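Long-range contacts in phosphoinositide 3-kinase adapter protein 1 (Homo sapiens, PDB 5FOR), which links B-cell receptor and Toll-like receptor signalling to phosphoinositide 3-kinase by docking its regulatory subunit, and is represented here by its TIR domain: residues Tyr13-Glu18 against Thr41-Pro46; Gln25-Ser30 against Glu128-Ala133; Ser56-Thr61 against Arg87-Pro92; Arg97-Val102 against Trp118-Cys123. All coordinates share one frame; numbering follows the deposited sequence.

Contact 1: residues Tyr13-Glu18 against Thr41-Pro46; sequences YSPDAE and THRLGP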
loop_
_atom_site.group_PDB
_atom_site.type_symbol
_atom_site.label_atom_id
_atom_site.label_comp_id
_atom_site.label_asym_id
_atom_site.label_seq_id
_atom_site.Cartn_x
_atom_site.Cartn_y
_atom_site.Cartn_z
ATOM N N TYR A 13 0.978 1.843 -5.470
ATOM C CA TYR A 13 1.986 2.892 -5.590
ATOM C C TYR A 13 1.731 3.783 -6.805
ATOM O O TYR A 13 0.920 3.478 -7.665
ATOM C CB TYR A 13 3.391 2.276 -5.681
ATOM C CG TYR A 13 3.647 1.610 -7.009
ATOM C CD1 TYR A 13 2.950 0.458 -7.380
ATOM C CD2 TYR A 13 4.553 2.145 -7.905
ATOM C CE1 TYR A 13 3.162 -0.153 -8.607
ATOM C CE2 TYR A 13 4.775 1.555 -9.126
ATOM C CZ TYR A 13 4.076 0.395 -9.475
ATOM O OH TYR A 13 4.300 -0.200 -10.692
ATOM N N SER A 14 2.430 4.901 -6.860
ATOM C CA SER A 14 2.400 5.737 -8.038
ATOM C C SER A 14 3.767 5.709 -8.702
ATOM O O SER A 14 4.758 5.357 -8.064
ATOM C CB SER A 14 1.978 7.168 -7.667
ATOM O OG SER A 14 0.584 7.207 -7.436
ATOM N N PRO A 15 3.822 6.080 -9.989
ATOM C CA PRO A 15 5.101 5.994 -10.713
ATOM C C PRO A 15 6.289 6.700 -10.060
ATOM O O PRO A 15 7.404 6.236 -10.268
ATOM C CB PRO A 15 4.772 6.609 -12.085
ATOM C CG PRO A 15 3.224 6.435 -12.243
ATOM C CD PRO A 15 2.690 6.513 -10.845
ATOM N N ASP A 16 6.094 7.744 -9.261
ATOM C CA ASP A 16 7.259 8.374 -8.621
ATOM C C ASP A 16 7.928 7.498 -7.544
ATOM O O ASP A 16 9.045 7.794 -7.130
ATOM C CB ASP A 16 6.892 9.744 -8.029
ATOM C CG ASP A 16 5.774 9.671 -6.982
ATOM O OD1 ASP A 16 5.150 8.592 -6.842
ATOM O OD2 ASP A 16 5.505 10.711 -6.321
ATOM N N ALA A 17 7.252 6.431 -7.116
ATOM C CA ALA A 17 7.774 5.499 -6.118
ATOM C C ALA A 17 7.974 4.081 -6.714
ATOM O O ALA A 17 8.052 3.078 -5.989
ATOM C CB ALA A 17 6.826 5.448 -4.896
ATOM N N GLU A 18 8.038 4.036 -8.040
ATOM C CA GLU A 18 8.310 2.837 -8.834
ATOM C C GLU A 18 9.428 1.919 -8.299
ATOM O O GLU A 18 9.276 0.705 -8.238
ATOM C CB GLU A 18 8.666 3.276 -10.259
ATOM C CG GLU A 18 8.950 2.148 -11.211
ATOM C CD GLU A 18 7.703 1.379 -11.527
ATOM O OE1 GLU A 18 6.722 2.031 -11.941
ATOM O OE2 GLU A 18 7.692 0.139 -11.357
ATOM N N THR A 41 0.893 -6.000 -7.595
ATOM C CA THR A 41 1.108 -4.558 -7.516
ATOM C C THR A 41 0.094 -3.815 -8.369
ATOM O O THR A 41 -0.300 -4.301 -9.413
ATOM C CB THR A 41 2.502 -4.151 -7.994
ATOM O OG1 THR A 41 2.550 -4.234 -9.418
ATOM C CG2 THR A 41 3.575 -5.024 -7.406
ATOM N N HIS A 42 -0.339 -2.638 -7.933
ATOM C CA HIS A 42 -1.190 -1.807 -8.784
ATOM C C HIS A 42 -0.666 -0.377 -8.865
ATOM O O HIS A 42 -0.583 0.331 -7.855
ATOM C CB HIS A 42 -2.656 -1.769 -8.308
ATOM C CG HIS A 42 -3.560 -1.076 -9.284
ATOM N ND1 HIS A 42 -3.908 0.255 -9.162
ATOM C CD2 HIS A 42 -4.123 -1.507 -10.441
ATOM C CE1 HIS A 42 -4.667 0.605 -10.188
ATOM N NE2 HIS A 42 -4.814 -0.445 -10.979
ATOM N N ARG A 43 -0.334 0.064 -10.067
ATOM C CA ARG A 43 0.179 1.404 -10.197
ATOM C C ARG A 43 -0.975 2.388 -10.431
ATOM O O ARG A 43 -1.786 2.195 -11.321
ATOM C CB ARG A 43 1.206 1.483 -11.321
ATOM C CG ARG A 43 1.166 2.827 -12.021
ATOM C CD ARG A 43 1.936 2.821 -13.301
ATOM N NE ARG A 43 3.238 2.225 -13.097
ATOM C CZ ARG A 43 4.291 2.533 -13.839
ATOM N NH1 ARG A 43 4.170 3.413 -14.830
ATOM N NH2 ARG A 43 5.464 1.975 -13.594
ATOM N N LEU A 44 -1.030 3.437 -9.620
ATOM C CA LEU A 44 -2.078 4.454 -9.699
ATOM C C LEU A 44 -1.681 5.651 -10.527
ATOM O O LEU A 44 -0.768 6.401 -10.140
ATOM C CB LEU A 44 -2.460 4.966 -8.303
ATOM C CG LEU A 44 -3.438 4.172 -7.445
ATOM C CD1 LEU A 44 -3.916 5.058 -6.320
ATOM C CD2 LEU A 44 -4.626 3.630 -8.274
ATOM N N GLY A 45 -2.398 5.834 -11.639
ATOM C CA GLY A 45 -2.412 7.070 -12.407
ATOM C C GLY A 45 -1.143 7.323 -13.175
ATOM O O GLY A 45 -0.188 6.560 -13.049
ATOM N N PRO A 46 -1.136 8.375 -14.008
ATOM C CA PRO A 46 -2.316 9.163 -14.362
ATOM C C PRO A 46 -2.871 8.705 -15.699
ATOM O O PRO A 46 -3.741 9.346 -16.288
ATOM C CB PRO A 46 -1.758 10.572 -14.466
ATOM C CG PRO A 46 -0.388 10.348 -15.043
ATOM C CD PRO A 46 0.098 9.011 -14.506
#
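Y13 packs its ring against the main chain and CB of R43: R43 CA lies 4.2 Å from the centroid of the Y13 ring, off-centre, in a CH-pi contact. Chi1 of 72° sets Y13 CG between its own backbone N and carbonyl carbon, from where the ring reaches across to the neighbouring strand. The R43 guanidinium is perpendicular to the ring, with Y13 OH at its edge, while P15 CB covers one guanidinium face near the rim. The modelled salt bridge to E18 is doubtful. An alanine in place of Y13 would take away the ring against R43 CA and CB and is likely to leave the arginine chain freer to turn. Behind this shell runs a parallel pairing of strands 9-13 and 40-43, joined through helix 18-30 as the first beta-alpha-beta unit of the TIR fold. Y13 N bonds to H42 O (3.2 Å) and L44 N to Y13 O (2.8 Å). S14, small and hydroxylic, extends the pairing beyond the strand, its OG donating to L44 O at 3.1 Å. G45, its positive phi easy for a glycine, lies in the BB loop. Further out, S14 and P15 lean on E71 of helix 70-76.

Contact 2: residues Gln25-Ser30 against Glu128-Ala133; sequences QTLFLS and ETYVAA. With I3C (5-amino-2,4,6-triiodobenzene-1,3-dicarboxylic acid), chain C.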
loop_
_atom_site.group_PDB
_atom_site.type_symbol
_atom_site.label_atom_id
_atom_site.label_comp_id
_atom_site.label_asym_id
_atom_site.label_seq_id
_atom_site.Cartn_x
_atom_site.Cartn_y
_atom_site.Cartn_z
ATOM N N GLN A 25 9.020 -5.869 -3.795
ATOM C CA GLN A 25 8.710 -7.093 -4.502
ATOM C C GLN A 25 9.855 -8.081 -4.324
ATOM O O GLN A 25 9.632 -9.191 -3.862
ATOM C CB GLN A 25 8.496 -6.839 -5.987
ATOM C CG GLN A 25 7.100 -6.561 -6.429
ATOM C CD GLN A 25 7.058 -6.195 -7.907
ATOM O OE1 GLN A 25 7.582 -5.146 -8.319
ATOM N NE2 GLN A 25 6.460 -7.065 -8.718
ATOM N N THR A 26 11.079 -7.671 -4.679
ATOM C CA THR A 26 12.231 -8.574 -4.616
ATOM C C THR A 26 12.503 -8.987 -3.180
ATOM O O THR A 26 12.884 -10.114 -2.919
ATOM C CB THR A 26 13.537 -7.965 -5.184
ATOM O OG1 THR A 26 14.134 -7.107 -4.203
ATOM C CG2 THR A 26 13.276 -7.193 -6.455
ATOM N N LEU A 27 12.310 -8.074 -2.246
ATOM C CA LEU A 27 12.524 -8.431 -0.864
ATOM C C LEU A 27 11.496 -9.471 -0.387
ATOM O O LEU A 27 11.844 -10.425 0.309
ATOM C CB LEU A 27 12.474 -7.187 0.012
ATOM C CG LEU A 27 12.359 -7.477 1.493
ATOM C CD1 LEU A 27 13.738 -7.994 1.960
ATOM C CD2 LEU A 27 11.978 -6.188 2.240
ATOM N N PHE A 28 10.233 -9.277 -0.769
ATOM C CA PHE A 28 9.145 -10.136 -0.311
ATOM C C PHE A 28 9.241 -11.532 -0.911
ATOM O O PHE A 28 8.852 -12.490 -0.282
ATOM C CB PHE A 28 7.775 -9.528 -0.642
ATOM C CG PHE A 28 7.435 -8.338 0.190
ATOM C CD1 PHE A 28 8.126 -8.088 1.371
ATOM C CD2 PHE A 28 6.445 -7.448 -0.215
ATOM C CE1 PHE A 28 7.842 -6.960 2.146
ATOM C CE2 PHE A 28 6.147 -6.328 0.547
ATOM C CZ PHE A 28 6.847 -6.084 1.733
ATOM N N LEU A 29 9.755 -11.626 -2.130
ATOM C CA LEU A 29 9.960 -12.884 -2.786
ATOM C C LEU A 29 11.210 -13.592 -2.301
ATOM O O LEU A 29 11.391 -14.787 -2.540
ATOM C CB LEU A 29 10.036 -12.671 -4.292
ATOM C CG LEU A 29 8.762 -12.107 -4.898
ATOM C CD1 LEU A 29 9.012 -11.782 -6.352
ATOM C CD2 LEU A 29 7.576 -13.088 -4.708
ATOM N N SER A 30 12.080 -12.851 -1.637
ATOM C CA SER A 30 13.295 -13.417 -1.079
ATOM C C SER A 30 13.045 -14.032 0.282
ATOM O O SER A 30 13.745 -14.954 0.680
ATOM C CB SER A 30 14.383 -12.353 -0.964
ATOM O OG SER A 30 14.819 -11.998 -2.252
ATOM N N GLU A 128 14.229 -6.339 7.760
ATOM C CA GLU A 128 13.504 -7.256 8.636
ATOM C C GLU A 128 12.252 -6.571 9.167
ATOM O O GLU A 128 11.248 -7.227 9.421
ATOM C CB GLU A 128 14.374 -7.748 9.809
ATOM C CG GLU A 128 15.532 -6.828 10.185
ATOM C CD GLU A 128 16.839 -7.217 9.513
ATOM O OE1 GLU A 128 17.286 -8.360 9.732
ATOM O OE2 GLU A 128 17.425 -6.389 8.783
ATOM N N THR A 129 12.313 -5.256 9.341
ATOM C CA THR A 129 11.127 -4.505 9.760
ATOM C C THR A 129 10.038 -4.530 8.674
ATOM O O THR A 129 8.867 -4.749 8.970
ATOM C CB THR A 129 11.506 -3.070 10.123
ATOM O OG1 THR A 129 12.481 -3.111 11.176
ATOM C CG2 THR A 129 10.272 -2.245 10.554
ATOM N N TYR A 130 10.437 -4.369 7.416
ATOM C CA TYR A 130 9.478 -4.373 6.313
ATOM C C TYR A 130 8.703 -5.690 6.240
ATOM O O TYR A 130 7.467 -5.698 6.154
ATOM C CB TYR A 130 10.189 -4.127 4.986
ATOM C CG TYR A 130 10.850 -2.782 4.860
ATOM C CD1 TYR A 130 10.260 -1.645 5.392
ATOM C CD2 TYR A 130 12.053 -2.643 4.198
ATOM C CE1 TYR A 130 10.862 -0.390 5.282
ATOM C CE2 TYR A 130 12.674 -1.397 4.084
ATOM C CZ TYR A 130 12.066 -0.270 4.625
ATOM O OH TYR A 130 12.649 0.975 4.498
ATOM N N VAL A 131 9.439 -6.801 6.297
ATOM C CA VAL A 131 8.838 -8.124 6.189
ATOM C C VAL A 131 8.010 -8.482 7.426
ATOM O O VAL A 131 6.923 -9.053 7.294
ATOM C CB VAL A 131 9.918 -9.217 5.940
ATOM C CG1 VAL A 131 10.580 -9.021 4.588
ATOM C CG2 VAL A 131 10.935 -9.203 7.057
ATOM N N ALA A 132 8.514 -8.166 8.618
ATOM C CA ALA A 132 7.746 -8.392 9.850
ATOM C C ALA A 132 6.407 -7.672 9.780
ATOM O O ALA A 132 5.410 -8.201 10.267
ATOM C CB ALA A 132 8.525 -7.955 11.086
ATOM N N ALA A 133 6.371 -6.495 9.143
ATOM C CA ALA A 133 5.110 -5.766 9.042
ATOM C C ALA A 133 4.120 -6.478 8.118
ATOM O O ALA A 133 2.969 -6.685 8.511
ATOM C CB ALA A 133 5.320 -4.302 8.586
HETATM I I3 I3C C . 13.000 -15.606 7.730
HETATM I I2 I3C C . 16.202 -14.333 2.598
HETATM I I1 I3C C . 13.953 -9.698 5.459
HETATM O O8 I3C C . 11.534 -12.757 7.997
HETATM O O9 I3C C . 13.110 -11.292 8.400
HETATM C C10 I3C C . 15.406 -11.373 3.451
HETATM N N13 I3C C . 14.838 -16.182 4.946
HETATM C C1 I3C C . 13.479 -12.748 6.546
HETATM C C6 I3C C . 13.740 -14.220 6.360
HETATM C C5 I3C C . 14.540 -14.737 5.205
HETATM C C4 I3C C . 15.083 -13.765 4.253
HETATM C C3 I3C C . 14.822 -12.333 4.422
HETATM C C2 I3C C . 14.056 -11.797 5.546
HETATM C C7 I3C C . 12.664 -12.244 7.722
HETATM O O11 I3C C . 16.472 -10.814 3.786
HETATM O O12 I3C C . 14.829 -11.152 2.372
#
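L27 meets both Y130 and V131, and all three suit the place by being apolar where they touch. Its CG is anti to the backbone N (chi1 166°), and L27 CD2 lies 3.9 Å from Y130 CB and also near the edge of the tyrosine ring. L27 CG comes equally close, 3.9 Å, to V131 CG1, the two side chains crossing at about a right angle. The other branch turns to the bound triiodobenzene dicarboxylate, with L27 CD1 3.4 Å from its O12. F28 follows, sliding past V131 in the opposite direction: V131 CG1 approaches the edge of the phenyl ring, 4.2 Å from F28 CD1. The flat ring also reaches V34 and I39 in the loop after helix 18-30. These residues join helix 18-30, the first of the TIR domain, to helix 127-134, the last; both lie on the same side of the parallel sheet, and their local axes cross at -72° with a closest approach of 10.4 Å. Y130 also packs on W20 and L121, and its hydroxyl is hydrogen-bonded to T122 O, which satisfies the polar end of an otherwise buried side chain. At the end of the first segment S30 turns its OG back onto the helix, bonding to T26 O at 2.8 Å, while its carbonyl faces the ligand, S30 O to I2 being 3.2 Å. V131, on helix 127-134, adds a second wall to the pocket, both methyls resting against iodine I1 from the same side and its CG2 lying 3.3 Å from ligand O9.

Contact 3: residues Ser56-Thr61 against Arg87-Pro92; sequences SLFLST and RAFHPP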
loop_
_atom_site.group_PDB
_atom_site.type_symbol
_atom_site.label_atom_id
_atom_site.label_comp_id
_atom_site.label_asym_id
_atom_site.label_seq_id
_atom_site.Cartn_x
_atom_site.Cartn_y
_atom_site.Cartn_z
ATOM N N SER A 56 -11.239 -5.223 -8.594
ATOM C CA SER A 56 -11.437 -6.488 -7.903
ATOM C C SER A 56 -10.346 -6.669 -6.861
ATOM O O SER A 56 -10.634 -6.736 -5.670
ATOM C CB SER A 56 -11.416 -7.658 -8.900
ATOM O OG SER A 56 -11.984 -8.833 -8.345
ATOM N N LEU A 57 -9.098 -6.733 -7.335
ATOM C CA LEU A 57 -7.912 -6.957 -6.501
ATOM C C LEU A 57 -7.865 -6.035 -5.286
ATOM O O LEU A 57 -7.536 -6.480 -4.192
ATOM C CB LEU A 57 -6.640 -6.776 -7.329
ATOM N N PHE A 58 -8.195 -4.760 -5.484
ATOM C CA PHE A 58 -8.168 -3.769 -4.412
ATOM C C PHE A 58 -9.038 -4.213 -3.248
ATOM O O PHE A 58 -8.660 -4.095 -2.081
ATOM C CB PHE A 58 -8.648 -2.409 -4.924
ATOM C CG PHE A 58 -7.551 -1.430 -5.150
ATOM C CD1 PHE A 58 -6.655 -1.598 -6.198
ATOM C CD2 PHE A 58 -7.417 -0.330 -4.328
ATOM C CE1 PHE A 58 -5.626 -0.681 -6.419
ATOM C CE2 PHE A 58 -6.392 0.595 -4.538
ATOM C CZ PHE A 58 -5.497 0.419 -5.586
ATOM N N LEU A 59 -10.209 -4.735 -3.577
ATOM C CA LEU A 59 -11.149 -5.127 -2.553
ATOM C C LEU A 59 -10.902 -6.541 -2.022
ATOM O O LEU A 59 -11.278 -6.856 -0.900
ATOM C CB LEU A 59 -12.568 -4.989 -3.084
ATOM C CG LEU A 59 -13.038 -3.534 -3.061
ATOM C CD1 LEU A 59 -14.514 -3.413 -3.429
ATOM C CD2 LEU A 59 -12.814 -2.950 -1.684
ATOM N N SER A 60 -10.220 -7.362 -2.808
ATOM C CA SER A 60 -10.118 -8.795 -2.541
ATOM C C SER A 60 -8.865 -9.185 -1.766
ATOM O O SER A 60 -8.829 -10.228 -1.115
ATOM C CB SER A 60 -10.129 -9.572 -3.859
ATOM O OG SER A 60 -10.913 -8.919 -4.838
ATOM N N THR A 61 -7.824 -8.368 -1.862
ATOM C CA THR A 61 -6.531 -8.732 -1.284
ATOM C C THR A 61 -6.616 -8.856 0.238
ATOM O O THR A 61 -7.517 -8.302 0.863
ATOM C CB THR A 61 -5.436 -7.721 -1.677
ATOM O OG1 THR A 61 -4.172 -8.147 -1.140
ATOM C CG2 THR A 61 -5.805 -6.334 -1.172
ATOM N N ARG A 87 -12.549 1.918 1.211
ATOM C CA ARG A 87 -13.269 0.638 1.425
ATOM C C ARG A 87 -12.110 -0.370 1.238
ATOM O O ARG A 87 -12.011 -1.315 2.001
ATOM C CB ARG A 87 -14.504 0.383 0.457
ATOM C CG ARG A 87 -15.422 -0.993 0.619
ATOM C CD ARG A 87 -16.454 -0.970 1.834
ATOM N NE ARG A 87 -17.914 -0.767 1.568
ATOM C CZ ARG A 87 -18.828 -1.618 2.062
ATOM N NH1 ARG A 87 -18.392 -2.635 2.844
ATOM N NH2 ARG A 87 -20.145 -1.433 1.901
ATOM N N ALA A 88 -11.151 -0.081 0.339
ATOM C CA ALA A 88 -9.953 -0.932 0.096
ATOM C C ALA A 88 -8.941 -0.967 1.260
ATOM O O ALA A 88 -8.423 -2.022 1.642
ATOM C CB ALA A 88 -9.228 -0.473 -1.181
ATOM N N PHE A 89 -8.652 0.203 1.815
ATOM C CA PHE A 89 -7.622 0.329 2.850
ATOM C C PHE A 89 -8.250 0.108 4.211
ATOM O O PHE A 89 -8.251 0.992 5.069
ATOM C CB PHE A 89 -6.956 1.701 2.806
ATOM C CG PHE A 89 -6.270 2.006 1.512
ATOM C CD1 PHE A 89 -6.022 1.004 0.578
ATOM C CD2 PHE A 89 -5.856 3.303 1.234
ATOM C CE1 PHE A 89 -5.381 1.299 -0.610
ATOM C CE2 PHE A 89 -5.206 3.602 0.064
ATOM C CZ PHE A 89 -4.973 2.602 -0.869
ATOM N N HIS A 90 -8.794 -1.084 4.373
ATOM C CA HIS A 90 -9.612 -1.431 5.513
ATOM C C HIS A 90 -9.661 -2.957 5.613
ATOM O O HIS A 90 -9.595 -3.631 4.586
ATOM C CB HIS A 90 -11.006 -0.852 5.357
ATOM C CG HIS A 90 -11.921 -1.205 6.481
ATOM N ND1 HIS A 90 -11.964 -0.483 7.656
ATOM C CD2 HIS A 90 -12.802 -2.220 6.626
ATOM C CE1 HIS A 90 -12.849 -1.029 8.471
ATOM N NE2 HIS A 90 -13.366 -2.088 7.872
ATOM N N PRO A 91 -9.717 -3.511 6.842
ATOM C CA PRO A 91 -9.587 -2.862 8.156
ATOM C C PRO A 91 -8.140 -2.438 8.485
ATOM O O PRO A 91 -7.209 -2.885 7.800
ATOM C CB PRO A 91 -10.099 -3.941 9.122
ATOM C CG PRO A 91 -9.837 -5.219 8.447
ATOM C CD PRO A 91 -9.981 -4.956 6.968
ATOM N N PRO A 92 -7.951 -1.584 9.516
ATOM C CA PRO A 92 -6.633 -0.964 9.682
ATOM C C PRO A 92 -5.505 -1.947 9.991
ATOM O O PRO A 92 -4.356 -1.630 9.645
ATOM C CB PRO A 92 -6.837 -0.004 10.863
ATOM C CG PRO A 92 -7.980 -0.565 11.608
ATOM C CD PRO A 92 -8.893 -1.136 10.553
#
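F58 and A88 meet through an unusual torsion: chi1 of F58 is -104°, well off a staggered value, and places CG where the ring beyond it can present its edge to A88. F89 has CG anti to its carbonyl carbon (chi1 -60°), and its ring swings back toward F58 although its CB bond points away. The contact brings together the C-terminal ends of helices 52-60 and 82-88, which meet on one face of the TIR domain's parallel sheet; F58 rests on L10 and V12 there, and F89 on V64 and V66. Alanine suits the closest point because a bare methyl allows the chains to approach, the CA atoms of L59 and A88 being only 5.1 Å apart. A88 CB lies 3.6 Å from F58 CD2, at the ring's edge, near its plane, and is also near F58 O. The two phenylalanines touch obliquely, F58 CE2 to F89 CE1 at 4.1 Å. F89 is the centre of an inverse gamma turn, which bends the chain sharply as the helix ends. On the outer side L59 covers the backbone at R87, its CD2 standing 3.9 Å from A88 N and 4.0 Å from R87 CG.

Contact 4: residues Arg97-Val102 against Trp118-Cys123; sequences RLLCGV and WQELTC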
loop_
_atom_site.group_PDB
_atom_site.type_symbol
_atom_site.label_atom_id
_atom_site.label_comp_id
_atom_site.label_asym_id
_atom_site.label_seq_id
_atom_site.Cartn_x
_atom_site.Cartn_y
_atom_site.Cartn_z
ATOM N N ARG A 97 1.703 1.222 5.539
ATOM C CA ARG A 97 2.092 2.342 4.693
ATOM C C ARG A 97 3.576 2.543 4.788
ATOM O O ARG A 97 4.185 2.379 5.861
ATOM C CB ARG A 97 1.329 3.628 5.043
ATOM C CG ARG A 97 1.683 4.307 6.374
ATOM C CD ARG A 97 0.950 5.659 6.487
ATOM N NE ARG A 97 1.047 6.174 7.840
ATOM C CZ ARG A 97 0.132 6.011 8.789
ATOM N NH1 ARG A 97 -1.012 5.399 8.525
ATOM N NH2 ARG A 97 0.363 6.488 10.005
ATOM N N LEU A 98 4.169 2.842 3.639
ATOM C CA LEU A 98 5.560 3.239 3.603
ATOM C C LEU A 98 5.642 4.710 3.219
ATOM O O LEU A 98 5.120 5.122 2.188
ATOM C CB LEU A 98 6.362 2.386 2.623
ATOM C CG LEU A 98 7.774 2.966 2.478
ATOM C CD1 LEU A 98 8.554 2.572 3.692
ATOM C CD2 LEU A 98 8.466 2.506 1.221
ATOM N N LEU A 99 6.293 5.498 4.056
ATOM C CA LEU A 99 6.456 6.927 3.788
ATOM C C LEU A 99 7.546 7.158 2.775
ATOM O O LEU A 99 8.719 6.999 3.096
ATOM C CB LEU A 99 6.797 7.689 5.072
ATOM C CG LEU A 99 5.781 7.545 6.201
ATOM C CD1 LEU A 99 6.204 8.350 7.425
ATOM C CD2 LEU A 99 4.435 7.996 5.717
ATOM N N CYS A 100 7.165 7.560 1.566
ATOM C CA CYS A 100 8.122 7.846 0.486
ATOM C C CYS A 100 8.233 9.337 0.179
ATOM O O CYS A 100 7.661 9.808 -0.813
ATOM C CB CYS A 100 7.732 7.133 -0.814
ATOM S SG CYS A 100 7.698 5.383 -0.753
ATOM N N GLY A 101 8.968 10.077 0.999
ATOM C CA GLY A 101 9.150 11.512 0.784
ATOM C C GLY A 101 7.913 12.341 1.119
ATOM O O GLY A 101 7.729 13.433 0.610
ATOM N N VAL A 102 7.055 11.763 1.951
ATOM C CA VAL A 102 5.868 12.402 2.483
ATOM C C VAL A 102 5.933 12.315 4.005
ATOM O O VAL A 102 5.987 11.220 4.581
ATOM C CB VAL A 102 4.566 11.737 1.983
ATOM C CG1 VAL A 102 3.374 12.331 2.741
ATOM C CG2 VAL A 102 4.390 11.877 0.454
ATOM N N TRP A 118 -2.806 2.187 11.199
ATOM C CA TRP A 118 -1.974 1.461 10.264
ATOM C C TRP A 118 -0.581 1.305 10.870
ATOM O O TRP A 118 -0.104 2.089 11.692
ATOM C CB TRP A 118 -1.869 2.152 8.893
ATOM C CG TRP A 118 -3.171 2.445 8.236
ATOM C CD1 TRP A 118 -4.407 2.187 8.736
ATOM C CD2 TRP A 118 -3.377 3.104 6.970
ATOM N NE1 TRP A 118 -5.370 2.622 7.861
ATOM C CE2 TRP A 118 -4.765 3.171 6.766
ATOM C CE3 TRP A 118 -2.523 3.583 5.982
ATOM C CZ2 TRP A 118 -5.322 3.719 5.604
ATOM C CZ3 TRP A 118 -3.074 4.134 4.834
ATOM C CH2 TRP A 118 -4.463 4.194 4.652
ATOM N N GLN A 119 0.016 0.214 10.486
ATOM C CA GLN A 119 1.438 0.003 10.522
ATOM C C GLN A 119 2.179 0.943 9.574
ATOM O O GLN A 119 1.879 1.022 8.377
ATOM C CB GLN A 119 1.552 -1.482 10.260
ATOM C CG GLN A 119 2.739 -2.348 10.175
ATOM C CD GLN A 119 2.504 -3.645 10.902
ATOM O OE1 GLN A 119 2.859 -4.711 10.447
ATOM N NE2 GLN A 119 2.375 -3.477 12.160
ATOM N N GLU A 120 3.115 1.709 10.139
ATOM C CA GLU A 120 3.861 2.690 9.347
ATOM C C GLU A 120 5.333 2.331 9.175
ATOM O O GLU A 120 6.005 1.943 10.118
ATOM C CB GLU A 120 3.756 4.093 9.965
ATOM C CG GLU A 120 4.355 5.209 9.087
ATOM C CD GLU A 120 4.094 6.628 9.656
ATOM O OE1 GLU A 120 3.041 7.250 9.335
ATOM O OE2 GLU A 120 4.945 7.117 10.436
ATOM N N LEU A 121 5.838 2.487 7.961
ATOM C CA LEU A 121 7.257 2.252 7.725
ATOM C C LEU A 121 7.953 3.457 7.107
ATOM O O LEU A 121 7.345 4.286 6.414
ATOM C CB LEU A 121 7.456 1.041 6.807
ATOM C CG LEU A 121 6.782 -0.256 7.235
ATOM C CD1 LEU A 121 6.806 -1.225 6.070
ATOM C CD2 LEU A 121 7.523 -0.828 8.410
ATOM N N THR A 122 9.250 3.511 7.328
ATOM C CA THR A 122 10.075 4.545 6.736
ATOM C C THR A 122 11.131 3.983 5.775
ATOM O O THR A 122 11.397 2.778 5.747
ATOM C CB THR A 122 10.771 5.352 7.835
ATOM O OG1 THR A 122 11.798 4.546 8.422
ATOM C CG2 THR A 122 9.763 5.740 8.912
ATOM N N CYS A 123 11.712 4.895 5.003
ATOM C CA CYS A 123 12.804 4.663 4.060
ATOM C C CYS A 123 14.111 4.237 4.693
ATOM O O CYS A 123 15.006 3.772 3.987
ATOM C CB CYS A 123 13.055 5.928 3.224
ATOM S SG CYS A 123 11.744 6.254 1.984
#
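The R97 guanidinium meets E120 OE1 at its edge, within its plane, and W118 CD2 also lies close to that plane. The indole of W118 is turned 48° to the guanidinium and has R97 CB at its own edge; W118 CB is the nearest carbon to the charged group, 3.4 Å from R97 NH1. W115 adds a cation-pi contact to R97, and its carbonyl O accepts from NH1. The carboxylate is turned 69° to the guanidinium. Two nitrogens grip one oxygen side-on: R97 NE reaches the anti lone pair of E120 OE1 at 2.7 Å, while NH2 comes to the same atom from above the carboxylate plane at 2.9 Å. The other oxygen, E120 OE2, lies beside L99 CD1. R97, L99 and E120 sit on strands 95-99 and 119-121, with W118 just ahead of the latter; these are the fourth and fifth strands in order across the parallel sheet of the TIR domain, 119-121 at its edge. R97 N bonds to Q119 O, L121 N to R97 O and L99 N to L121 O, the last at 2.9 Å. On the opposite face L98 and L121 suit a greasy layer under helix 127-134, L98 CD1 lying 3.6 Å from L121 CB. An alanine in place of R97 would probably leave E120 without its charge partner and W115 O without the NH1 donor. D104 OD2 comes near E120 OE1 and makes only a long, weak ion pair with R97 NH2; the arginine's positive charge is likely to offset repulsion between the two acids and to keep E120 ionised.

Contacts 1 and 4 are parallel strand pairings at the two edges of one sheet, each combining backbone bonds with an arginine side chain on one face, and both are only partly buried. Contacts 2 and 3 are buried apolar packing instead, on opposite faces of that sheet. Helix 18-30 reaches both contact 1, where T41 touches Q25, and contact 2. Contacts 2 and 4 are tied more closely, Y130 of the helix lying over the end of the edge strand. Contact 3 touches contact 1 through F58 and H42, on the edge strand 40-43, and contact 4 through F89 and P92 against W118, just before strand 119-121. Of the four, contact 2 alone touches the triiodobenzene ligand.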